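Local coordinates for protein xylanase Y (Bacillus halodurans, PDB 1WU4) that hydrolyses xylooligosaccharides of three or more units, releasing xylose from the reducing end with inversion of anomeric configuration, at residues G7-R12 with F376-P381; E13-F18 with A333-P338; Y204-L209 with E276-S281; K298-Y303 with V344-N349. The protein carries 1 engineered substitution. All blocks are in the same frame, centred on the assembly; numbering follows the deposited sequence.

Contact 1 of 4, residues G7-R12 with F376-P381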
# COMPACT_ATOMS: atom_id res chain seq x y z
N GLY A 7 2.99 -11.71 16.17
CA GLY A 7 2.28 -11.50 14.92
C GLY A 7 1.74 -12.74 14.24
O GLY A 7 2.12 -13.87 14.56
N ALA A 8 0.85 -12.52 13.28
CA ALA A 8 0.23 -13.60 12.52
C ALA A 8 1.26 -14.40 11.73
O ALA A 8 1.03 -15.56 11.40
CB ALA A 8 -0.82 -13.03 11.58
N PHE A 9 2.39 -13.78 11.41
CA PHE A 9 3.45 -14.47 10.68
C PHE A 9 3.85 -15.72 11.46
O PHE A 9 4.19 -16.75 10.87
CB PHE A 9 4.66 -13.54 10.54
CG PHE A 9 5.90 -14.23 10.01
CD1 PHE A 9 6.08 -14.43 8.65
CD2 PHE A 9 6.89 -14.67 10.89
CE1 PHE A 9 7.23 -15.06 8.17
CE2 PHE A 9 8.04 -15.30 10.42
CZ PHE A 9 8.21 -15.49 9.05
N TYR A 10 3.80 -15.62 12.78
CA TYR A 10 4.18 -16.72 13.67
C TYR A 10 3.02 -17.63 14.06
O TYR A 10 3.12 -18.85 13.98
CB TYR A 10 4.82 -16.15 14.94
CG TYR A 10 6.00 -15.24 14.67
CD1 TYR A 10 7.25 -15.77 14.34
CD2 TYR A 10 5.87 -13.86 14.74
CE1 TYR A 10 8.34 -14.94 14.07
CE2 TYR A 10 6.95 -13.02 14.47
CZ TYR A 10 8.18 -13.57 14.14
OH TYR A 10 9.25 -12.74 13.87
N THR A 11 1.91 -17.02 14.48
CA THR A 11 0.73 -17.78 14.92
C THR A 11 -0.12 -18.33 13.78
O THR A 11 -0.84 -19.31 13.95
CB THR A 11 -0.18 -16.92 15.79
OG1 THR A 11 -0.76 -15.89 14.98
CG2 THR A 11 0.60 -16.29 16.93
N ARG A 12 -0.04 -17.67 12.62
CA ARG A 12 -0.82 -18.05 11.45
C ARG A 12 -2.31 -17.82 11.70
O ARG A 12 -3.16 -18.37 11.00
CB ARG A 12 -0.55 -19.52 11.07
CG ARG A 12 0.93 -19.81 10.78
CD ARG A 12 1.52 -18.80 9.81
NE ARG A 12 2.94 -19.03 9.55
CZ ARG A 12 3.41 -19.97 8.74
NH1 ARG A 12 2.58 -20.78 8.10
NH2 ARG A 12 4.72 -20.11 8.57
N PHE A 376 -6.43 -10.05 5.40
CA PHE A 376 -5.28 -9.52 4.66
C PHE A 376 -4.16 -10.39 5.22
O PHE A 376 -3.53 -10.06 6.23
CB PHE A 376 -5.07 -8.04 4.97
CG PHE A 376 -4.20 -7.31 3.97
CD1 PHE A 376 -4.34 -5.94 3.78
CD2 PHE A 376 -3.22 -7.99 3.23
CE1 PHE A 376 -3.53 -5.25 2.88
CE2 PHE A 376 -2.40 -7.30 2.33
CZ PHE A 376 -2.56 -5.93 2.15
N LYS A 377 -3.94 -11.53 4.57
CA LYS A 377 -2.97 -12.51 5.05
C LYS A 377 -1.67 -12.65 4.29
O LYS A 377 -1.48 -12.14 3.19
CB LYS A 377 -3.64 -13.88 5.09
CG LYS A 377 -4.97 -13.93 5.83
CD LYS A 377 -5.56 -15.33 5.80
CE LYS A 377 -6.90 -15.40 6.51
NZ LYS A 377 -7.49 -16.77 6.45
N ILE A 378 -0.76 -13.39 4.93
CA ILE A 378 0.53 -13.71 4.34
C ILE A 378 0.31 -15.09 3.75
O ILE A 378 -0.20 -15.99 4.43
CB ILE A 378 1.64 -13.80 5.42
CG1 ILE A 378 1.81 -12.45 6.11
CG2 ILE A 378 2.94 -14.25 4.78
CD1 ILE A 378 2.76 -12.48 7.30
N TRP A 379 0.65 -15.26 2.48
CA TRP A 379 0.49 -16.54 1.83
C TRP A 379 1.87 -17.17 1.67
O TRP A 379 2.70 -16.68 0.90
CB TRP A 379 -0.23 -16.36 0.49
CG TRP A 379 -1.61 -15.82 0.70
CD1 TRP A 379 -1.99 -14.50 0.71
CD2 TRP A 379 -2.77 -16.57 1.11
NE1 TRP A 379 -3.31 -14.39 1.09
CE2 TRP A 379 -3.81 -15.64 1.35
CE3 TRP A 379 -3.02 -17.93 1.30
CZ2 TRP A 379 -5.08 -16.04 1.77
CZ3 TRP A 379 -4.29 -18.33 1.72
CH2 TRP A 379 -5.30 -17.38 1.95
N PHE A 380 2.09 -18.23 2.44
CA PHE A 380 3.36 -18.95 2.49
C PHE A 380 3.48 -20.03 1.43
O PHE A 380 2.47 -20.53 0.92
CB PHE A 380 3.54 -19.60 3.86
CG PHE A 380 3.66 -18.62 4.99
CD1 PHE A 380 4.91 -18.13 5.38
CD2 PHE A 380 2.53 -18.19 5.68
CE1 PHE A 380 5.03 -17.24 6.44
CE2 PHE A 380 2.64 -17.29 6.74
CZ PHE A 380 3.89 -16.82 7.12
N PRO A 381 4.72 -20.42 1.09
CA PRO A 381 4.97 -21.47 0.09
C PRO A 381 4.38 -22.80 0.54
O PRO A 381 4.11 -22.94 1.75
CB PRO A 381 6.49 -21.52 0.02
CG PRO A 381 6.90 -20.13 0.37
CD PRO A 381 5.98 -19.81 1.52

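Contact 2 of 4, residues E13-F18 with A333-P338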
# COMPACT_ATOMS: atom_id res chain seq x y z
N GLU A 13 -2.61 -17.00 12.70
CA GLU A 13 -3.98 -16.64 13.04
C GLU A 13 -4.08 -15.12 12.93
O GLU A 13 -3.28 -14.39 13.52
CB GLU A 13 -4.34 -17.10 14.45
CG GLU A 13 -4.55 -18.60 14.57
CD GLU A 13 -5.08 -19.02 15.92
OE1 GLU A 13 -5.37 -20.23 16.10
OE2 GLU A 13 -5.19 -18.16 16.82
N TYR A 14 -5.06 -14.65 12.17
CA TYR A 14 -5.25 -13.22 11.95
C TYR A 14 -6.39 -12.65 12.77
O TYR A 14 -7.48 -13.23 12.84
CB TYR A 14 -5.49 -12.96 10.46
CG TYR A 14 -4.30 -13.39 9.63
CD1 TYR A 14 -3.33 -12.47 9.24
CD2 TYR A 14 -4.11 -14.73 9.29
CE1 TYR A 14 -2.20 -12.87 8.54
CE2 TYR A 14 -2.98 -15.14 8.60
CZ TYR A 14 -2.03 -14.21 8.23
OH TYR A 14 -0.90 -14.62 7.56
N ARG A 15 -6.14 -11.51 13.40
CA ARG A 15 -7.15 -10.88 14.24
C ARG A 15 -8.29 -10.29 13.43
O ARG A 15 -8.08 -9.58 12.45
CB ARG A 15 -6.50 -9.77 15.08
CG ARG A 15 -7.45 -9.13 16.09
CD ARG A 15 -6.85 -7.86 16.68
NE ARG A 15 -5.56 -8.11 17.33
CZ ARG A 15 -5.40 -8.70 18.51
NH1 ARG A 15 -6.46 -9.11 19.20
NH2 ARG A 15 -4.18 -8.88 19.00
N ASN A 16 -9.51 -10.61 13.84
CA ASN A 16 -10.71 -10.08 13.21
C ASN A 16 -11.12 -9.00 14.20
O ASN A 16 -11.89 -9.24 15.13
CB ASN A 16 -11.81 -11.15 13.13
CG ASN A 16 -13.04 -10.66 12.39
OD1 ASN A 16 -13.29 -9.45 12.31
ND2 ASN A 16 -13.82 -11.59 11.86
N LEU A 17 -10.58 -7.80 14.01
CA LEU A 17 -10.87 -6.71 14.93
C LEU A 17 -12.33 -6.30 14.91
O LEU A 17 -12.87 -5.90 15.94
CB LEU A 17 -9.96 -5.51 14.62
CG LEU A 17 -9.89 -4.43 15.72
CD1 LEU A 17 -9.60 -5.07 17.08
CD2 LEU A 17 -8.81 -3.42 15.36
N PHE A 18 -12.99 -6.39 13.76
CA PHE A 18 -14.41 -6.06 13.71
C PHE A 18 -15.15 -6.95 14.70
O PHE A 18 -15.98 -6.48 15.48
CB PHE A 18 -15.01 -6.32 12.31
CG PHE A 18 -14.66 -5.28 11.28
CD1 PHE A 18 -14.87 -3.93 11.51
CD2 PHE A 18 -14.19 -5.68 10.03
CE1 PHE A 18 -14.62 -2.99 10.50
CE2 PHE A 18 -13.94 -4.76 9.02
CZ PHE A 18 -14.16 -3.41 9.26
N ALA A 333 -2.75 -1.81 15.36
CA ALA A 333 -1.50 -1.58 16.09
C ALA A 333 -1.75 -1.04 17.50
O ALA A 333 -0.81 -0.81 18.25
CB ALA A 333 -0.61 -0.62 15.31
N SER A 334 -3.02 -0.83 17.85
CA SER A 334 -3.37 -0.34 19.18
C SER A 334 -4.80 -0.77 19.47
O SER A 334 -5.70 0.06 19.62
CB SER A 334 -3.26 1.19 19.23
OG SER A 334 -3.34 1.65 20.57
N VAL A 335 -5.00 -2.08 19.56
CA VAL A 335 -6.33 -2.62 19.80
C VAL A 335 -6.99 -2.16 21.09
O VAL A 335 -8.22 -2.15 21.20
CB VAL A 335 -6.31 -4.17 19.76
CG1 VAL A 335 -5.80 -4.64 18.41
CG2 VAL A 335 -5.44 -4.70 20.87
N ASP A 336 -6.18 -1.78 22.07
CA ASP A 336 -6.70 -1.31 23.35
C ASP A 336 -6.59 0.20 23.47
O ASP A 336 -6.77 0.77 24.55
CB ASP A 336 -5.95 -1.97 24.51
CG ASP A 336 -6.14 -3.47 24.55
OD1 ASP A 336 -7.30 -3.93 24.60
OD2 ASP A 336 -5.12 -4.20 24.54
N GLY A 337 -6.29 0.86 22.36
CA GLY A 337 -6.16 2.31 22.36
C GLY A 337 -7.46 3.00 22.72
O GLY A 337 -8.54 2.45 22.49
N PRO A 338 -7.40 4.21 23.29
CA PRO A 338 -8.60 4.94 23.68
C PRO A 338 -9.57 5.28 22.54
O PRO A 338 -10.77 5.46 22.78
CB PRO A 338 -8.04 6.19 24.37
CG PRO A 338 -6.71 6.38 23.72
CD PRO A 338 -6.18 4.97 23.62

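Contact 3 of 4, residues Y204-L209 with E276-S281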
# COMPACT_ATOMS: atom_id res chain seq x y z
N TYR A 204 9.20 -6.10 3.43
CA TYR A 204 10.63 -6.40 3.34
C TYR A 204 11.02 -7.62 4.17
O TYR A 204 11.93 -8.36 3.80
CB TYR A 204 11.46 -5.18 3.76
CG TYR A 204 11.00 -3.87 3.14
CD1 TYR A 204 10.31 -3.86 1.92
CD2 TYR A 204 11.18 -2.66 3.80
CE1 TYR A 204 9.80 -2.67 1.39
CE2 TYR A 204 10.69 -1.47 3.28
CZ TYR A 204 9.99 -1.49 2.08
OH TYR A 204 9.43 -0.32 1.60
N GLU A 205 10.33 -7.85 5.28
CA GLU A 205 10.60 -9.02 6.11
C GLU A 205 10.37 -10.26 5.26
O GLU A 205 11.13 -11.23 5.31
CB GLU A 205 9.66 -9.05 7.32
CG GLU A 205 9.84 -7.90 8.28
CD GLU A 205 10.94 -8.15 9.29
OE1 GLU A 205 12.02 -8.66 8.89
OE2 GLU A 205 10.74 -7.83 10.47
N LEU A 206 9.30 -10.24 4.47
CA LEU A 206 8.99 -11.37 3.62
C LEU A 206 9.98 -11.45 2.46
O LEU A 206 10.37 -12.55 2.05
CB LEU A 206 7.54 -11.27 3.12
CG LEU A 206 6.53 -11.35 4.27
CD1 LEU A 206 5.13 -11.08 3.74
CD2 LEU A 206 6.60 -12.72 4.93
N PHE A 207 10.41 -10.31 1.94
CA PHE A 207 11.39 -10.32 0.86
C PHE A 207 12.69 -10.95 1.38
O PHE A 207 13.41 -11.60 0.63
CB PHE A 207 11.69 -8.91 0.35
CG PHE A 207 10.52 -8.22 -0.32
CD1 PHE A 207 9.38 -8.92 -0.71
CD2 PHE A 207 10.59 -6.85 -0.57
CE1 PHE A 207 8.32 -8.27 -1.35
CE2 PHE A 207 9.54 -6.19 -1.21
CZ PHE A 207 8.40 -6.90 -1.60
N SER A 208 12.97 -10.76 2.67
CA SER A 208 14.19 -11.32 3.25
C SER A 208 14.15 -12.84 3.30
O SER A 208 15.16 -13.49 3.55
CB SER A 208 14.44 -10.76 4.66
OG SER A 208 13.68 -11.43 5.65
N LEU A 209 12.97 -13.41 3.05
CA LEU A 209 12.81 -14.86 3.05
C LEU A 209 12.66 -15.42 1.64
O LEU A 209 13.07 -16.55 1.37
CB LEU A 209 11.56 -15.25 3.85
CG LEU A 209 11.45 -14.81 5.31
CD1 LEU A 209 10.10 -15.23 5.87
CD2 LEU A 209 12.59 -15.43 6.11
N GLU A 276 0.03 -6.34 12.93
CA GLU A 276 -0.72 -7.59 12.85
C GLU A 276 0.13 -8.75 12.36
O GLU A 276 0.10 -9.84 12.93
CB GLU A 276 -1.93 -7.43 11.93
CG GLU A 276 -2.78 -8.69 11.77
CD GLU A 276 -3.18 -9.32 13.09
OE1 GLU A 276 -3.33 -8.58 14.09
OE2 GLU A 276 -3.35 -10.56 13.14
N TRP A 277 0.90 -8.51 11.30
CA TRP A 277 1.75 -9.55 10.74
C TRP A 277 2.98 -9.91 11.57
O TRP A 277 3.25 -11.09 11.81
CB TRP A 277 2.22 -9.15 9.34
CG TRP A 277 1.18 -9.29 8.25
CD1 TRP A 277 -0.14 -9.62 8.40
CD2 TRP A 277 1.39 -9.09 6.85
NE1 TRP A 277 -0.76 -9.64 7.17
CE2 TRP A 277 0.16 -9.31 6.21
CE3 TRP A 277 2.51 -8.74 6.08
CZ2 TRP A 277 0.00 -9.20 4.82
CZ3 TRP A 277 2.35 -8.62 4.69
CH2 TRP A 277 1.11 -8.85 4.08
N PHE A 278 3.73 -8.91 12.00
CA PHE A 278 4.95 -9.18 12.75
C PHE A 278 4.99 -8.83 14.22
O PHE A 278 6.04 -8.93 14.86
CB PHE A 278 6.12 -8.55 12.00
CG PHE A 278 6.44 -9.26 10.71
CD1 PHE A 278 7.18 -10.44 10.73
CD2 PHE A 278 5.93 -8.80 9.51
CE1 PHE A 278 7.39 -11.16 9.56
CE2 PHE A 278 6.13 -9.52 8.33
CZ PHE A 278 6.86 -10.70 8.35
N GLY A 279 3.84 -8.44 14.77
CA GLY A 279 3.79 -8.12 16.19
C GLY A 279 3.67 -6.66 16.54
O GLY A 279 4.22 -5.78 15.86
N GLY A 280 2.96 -6.38 17.63
CA GLY A 280 2.80 -5.01 18.06
C GLY A 280 4.08 -4.49 18.67
O GLY A 280 5.03 -5.25 18.89
N SER A 281 4.12 -3.19 18.93
CA SER A 281 5.29 -2.57 19.54
C SER A 281 4.80 -1.35 20.30
O SER A 281 3.74 -0.80 20.00
CB SER A 281 6.31 -2.14 18.47
OG SER A 281 5.81 -1.08 17.67

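Contact 4 of 4, residues K298-Y303 with V344-N349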
# COMPACT_ATOMS: atom_id res chain seq x y z
N LYS A 298 -12.32 15.96 15.50
CA LYS A 298 -12.49 16.52 14.16
C LYS A 298 -13.51 15.75 13.34
O LYS A 298 -13.51 14.52 13.33
CB LYS A 298 -11.14 16.56 13.43
CG LYS A 298 -10.11 17.45 14.11
CD LYS A 298 -8.77 17.43 13.40
CE LYS A 298 -7.81 18.42 14.04
NZ LYS A 298 -7.62 18.17 15.49
N GLU A 299 -14.38 16.48 12.64
CA GLU A 299 -15.40 15.86 11.81
C GLU A 299 -14.87 15.60 10.41
O GLU A 299 -14.20 16.46 9.83
CB GLU A 299 -16.64 16.77 11.72
CG GLU A 299 -17.40 16.92 13.02
CD GLU A 299 -17.88 15.59 13.57
OE1 GLU A 299 -18.54 14.83 12.82
OE2 GLU A 299 -17.60 15.29 14.75
N PRO A 300 -15.15 14.42 9.85
CA PRO A 300 -14.69 14.05 8.51
C PRO A 300 -14.95 15.12 7.45
O PRO A 300 -14.10 15.40 6.61
CB PRO A 300 -15.45 12.76 8.23
CG PRO A 300 -15.47 12.12 9.59
CD PRO A 300 -15.84 13.28 10.49
N GLU A 301 -16.13 15.73 7.51
CA GLU A 301 -16.49 16.76 6.55
C GLU A 301 -15.56 17.97 6.66
O GLU A 301 -15.45 18.77 5.73
CB GLU A 301 -17.94 17.21 6.76
CG GLU A 301 -18.96 16.08 6.73
CD GLU A 301 -19.18 15.42 8.09
OE1 GLU A 301 -18.20 14.90 8.68
OE2 GLU A 301 -20.33 15.42 8.57
N ASP A 302 -14.88 18.08 7.80
CA ASP A 302 -13.97 19.20 8.05
C ASP A 302 -12.49 18.83 7.94
O ASP A 302 -11.63 19.70 8.14
CB ASP A 302 -14.25 19.80 9.43
CG ASP A 302 -13.46 21.06 9.70
OD1 ASP A 302 -13.59 22.03 8.92
OD2 ASP A 302 -12.70 21.10 10.69
N TYR A 303 -12.18 17.57 7.65
CA TYR A 303 -10.78 17.16 7.53
C TYR A 303 -10.07 18.06 6.52
O TYR A 303 -10.58 18.31 5.42
CB TYR A 303 -10.66 15.71 7.05
CG TYR A 303 -11.08 14.63 8.04
CD1 TYR A 303 -11.25 14.90 9.40
CD2 TYR A 303 -11.27 13.33 7.60
CE1 TYR A 303 -11.58 13.88 10.29
CE2 TYR A 303 -11.60 12.31 8.47
CZ TYR A 303 -11.75 12.58 9.82
OH TYR A 303 -12.06 11.54 10.66
N VAL A 344 -12.86 2.27 14.31
CA VAL A 344 -13.41 1.13 13.59
C VAL A 344 -14.91 1.36 13.37
O VAL A 344 -15.42 1.06 12.29
CB VAL A 344 -13.16 -0.19 14.37
CG1 VAL A 344 -13.93 -1.34 13.72
CG2 VAL A 344 -11.67 -0.51 14.37
N ASP A 345 -15.60 1.90 14.36
CA ASP A 345 -17.03 2.17 14.22
C ASP A 345 -17.27 3.24 13.16
O ASP A 345 -18.20 3.13 12.35
CB ASP A 345 -17.65 2.63 15.54
CG ASP A 345 -17.78 1.51 16.55
OD1 ASP A 345 -17.83 0.33 16.16
OD2 ASP A 345 -17.86 1.82 17.76
N LEU A 346 -16.44 4.27 13.15
CA LEU A 346 -16.59 5.35 12.17
C LEU A 346 -16.47 4.77 10.77
O LEU A 346 -17.28 5.08 9.89
CB LEU A 346 -15.51 6.42 12.38
CG LEU A 346 -15.53 7.60 11.40
CD1 LEU A 346 -16.87 8.32 11.49
CD2 LEU A 346 -14.38 8.55 11.71
N PHE A 347 -15.47 3.92 10.56
CA PHE A 347 -15.24 3.29 9.27
C PHE A 347 -16.44 2.43 8.88
O PHE A 347 -16.90 2.48 7.73
CB PHE A 347 -13.95 2.46 9.34
CG PHE A 347 -13.65 1.69 8.08
CD1 PHE A 347 -13.72 2.30 6.83
CD2 PHE A 347 -13.25 0.36 8.15
CE1 PHE A 347 -13.39 1.59 5.67
CE2 PHE A 347 -12.92 -0.36 7.00
CZ PHE A 347 -12.99 0.26 5.75
N TRP A 348 -16.95 1.64 9.82
CA TRP A 348 -18.10 0.79 9.52
C TRP A 348 -19.29 1.64 9.06
O TRP A 348 -20.04 1.25 8.17
CB TRP A 348 -18.50 -0.02 10.76
CG TRP A 348 -19.58 -1.02 10.49
CD1 TRP A 348 -20.93 -0.81 10.53
CD2 TRP A 348 -19.41 -2.39 10.12
NE1 TRP A 348 -21.61 -1.96 10.20
CE2 TRP A 348 -20.69 -2.95 9.94
CE3 TRP A 348 -18.28 -3.20 9.90
CZ2 TRP A 348 -20.89 -4.28 9.57
CZ3 TRP A 348 -18.48 -4.53 9.53
CH2 TRP A 348 -19.78 -5.06 9.37
N ASN A 349 -19.44 2.81 9.66
CA ASN A 349 -20.54 3.71 9.33
C ASN A 349 -20.25 4.66 8.17
O ASN A 349 -21.00 5.60 7.94
CB ASN A 349 -20.94 4.50 10.57
CG ASN A 349 -21.50 3.61 11.67
OD1 ASN A 349 -21.06 3.67 12.82
ND2 ASN A 349 -22.46 2.77 11.31

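Contact 1 of 4, residues G7-R12 with F376-P381
Arg12 NE donates to Phe9 O at 2.9 Å, the acceptor lying close to the guanidinium plane although the N-H reaches the oxygen from above the carbonyl plane (41° out of it). This bond ties the side chain back onto the short helix 8-11, and a bend at chi2 (-49°) sends the guanidinium across to residues 376-381. There it lies flat on one face of Phe380: Arg12 CZ sits 3.5 Å from the centroid of the Phe380 ring, and the two planes differ by 11°, the geometry of a stacked cation-pi pair. Ile378 CG2 covers the opposite face. At the edge of Phe380 comes Phe9, whose CE1 is 3.5 Å from Phe380 CE1 in an oblique aromatic pair. Phe9 CB also meets Ile378 CD1 at 3.9 Å, and Ile378 is the buried member of the group. A serine in place of Phe380 would probably leave the Arg12 guanidinium without its flat support and remove one of the rings packed against Phe9. Around the contact, Phe9 touches Leu206 and Leu209 of helix 201-210. Residues from the two ends of the chain thus meet against the helices of the (alpha/alpha)6 barrel of glycoside hydrolase family 8.

Contact 2 of 4, residues E13-F18 with A333-P338
The Arg15 guanidinium carries Val335 CG1 over one of its faces. The methyl is 3.6 Å from Arg15 NE and 3.8 Å from Arg15 CD, so the contact falls on the inner part of the group, where it joins the aliphatic chain. That chain runs extended from the backbone, CG anti to N, until chi3 turns it (-57°) and presents its face to the valine. The charged end looks to another partner: Arg15 NH1 forms a salt bridge with Glu20 in the following helix. Leu17 adds the apolar share of the contact, its CD1 standing 4.0 Å from the same Val335 CG1, so one methyl branch serves both side chains. The valine's chi1 of -59° is what turns that branch toward Arg15 and Leu17. Val335 itself is held in a type I turn from Ser334 to Gly337, closed by Gly337 N to Ser334 O at 2.9 Å. A side chain at Gly337 would run into Ser334 OG, an oxygen that bonds to Asn289 of helix 282-295. On the other segment, Asn16 caps the start of helix 17-20 through OD1 to Lys19 N, just ahead of Leu17. The contact therefore joins the start of helix 17-20 to the connection between helices 320-329 and 340-348, while Leu17 also rests on Leu372 of helix 358-372.

Contact 3 of 4, residues Y204-L209 with E276-S281
Two helices of the (alpha/alpha)6 barrel, 201-210 and 265-278, meet here through four side chains, with Phe278 at the centre. Glu205 CB stands over one face of that ring, 3.8 Å from its centroid and 29° off the normal, a CH-pi contact; its closest ring atom is Phe278 CZ, at 3.4 Å. Leu206 divides its branches between two partners. Its CD2 comes up at the edge of Phe278, near the ring plane and 4.0 Å from CZ, whereas Leu206 CD1 reaches Trp277 CZ3 at 3.8 Å. If Phe278 were an alanine, the aliphatic part of Glu205 and the CD2 methyl of Leu206 would probably lose their common neighbour, opening a gap between the helix ends. Further out, a bend at chi2 (-84°) turns the carboxylate off the ring, and Glu205 OE2 makes a salt bridge with Arg227 of helix 216-233. Trp277 NE1 is bonded to Phe376 O, which fixes the indole's polar edge, and the ring of Phe278 also meets that of Phe9. Just after Phe278, Gly279 takes up a positive phi at which a side chain would be jammed against the preceding carbonyl O. On the facing helix, Ser208 OG donates to Glu205 O at 2.6 Å, tilted 25° from the carbonyl plane.

Contact 4 of 4, residues K298-Y303 with V344-N349
This is a small, mainly apolar contact between a loop and a helix on the periphery of the family 8 barrel, about 21 Å from the centre of the chain to the centre of the contact. It sets the connection between helix 282-295 and strand 304-306 against the last turns of helix 340-348. One side chain of the helix does the work: Leu346 extends toward the loop, its CG anti to the backbone N (chi1 179°), and its CD2 methyl meets two residues. Pro300 CG lies 4.3 Å from Leu346 CD2, a loose apolar approach, while Tyr303 OH is closer to that methyl, at 3.9 Å. The tyrosine and leucine side chains come from opposite directions, which brings the phenol's hydroxyl end, and not a ring face, to the methyl. Within the loop, the two residues are held close by a short 3-10 segment, 300-302, with Asp302 N bonded to Glu299 O at 2.7 Å and Tyr303 N to Pro300 O at 3.1 Å. This turn folds Tyr303 back under the proline, whose CA lies over the centre of the Tyr303 ring, 3.3 Å above its plane. Both residues also touch helix 320-329, Pro300 at Ile324 and Tyr303 at Leu323. With 76 Å² buried in all, the link is van der Waals contact of one methyl with a proline carbon and a phenol oxygen. The CD2 methyl cannot satisfy the polarity of Tyr303 OH, so any hydrogen-bonding partner of that hydroxyl has to come from another residue or from water.

Overall arrangement
Contacts 1 and 3 adjoin, their centres about 9 Å apart: Ala8 N and Phe9 N reach the carbonyls of Glu276 and Trp277, and both are rich in aromatic rings. Contact 2 touches both, with Tyr14 OH at Ile378 N and Arg15 N at Glu276 OE2, so the N-terminal segment runs across all three. Contact 3, its centre about 15 Å from that of the chain, is the most interior; contact 4, about 21 Å out, is the most superficial and smallest, touching only contact 2, where Phe18 packs on Val344. Arginine guanidinium faces serve contacts 1 and 2, on a ring and a methyl respectively; contact 3 relies on carbon surfaces and contact 4 on one methyl against a proline and a phenol oxygen.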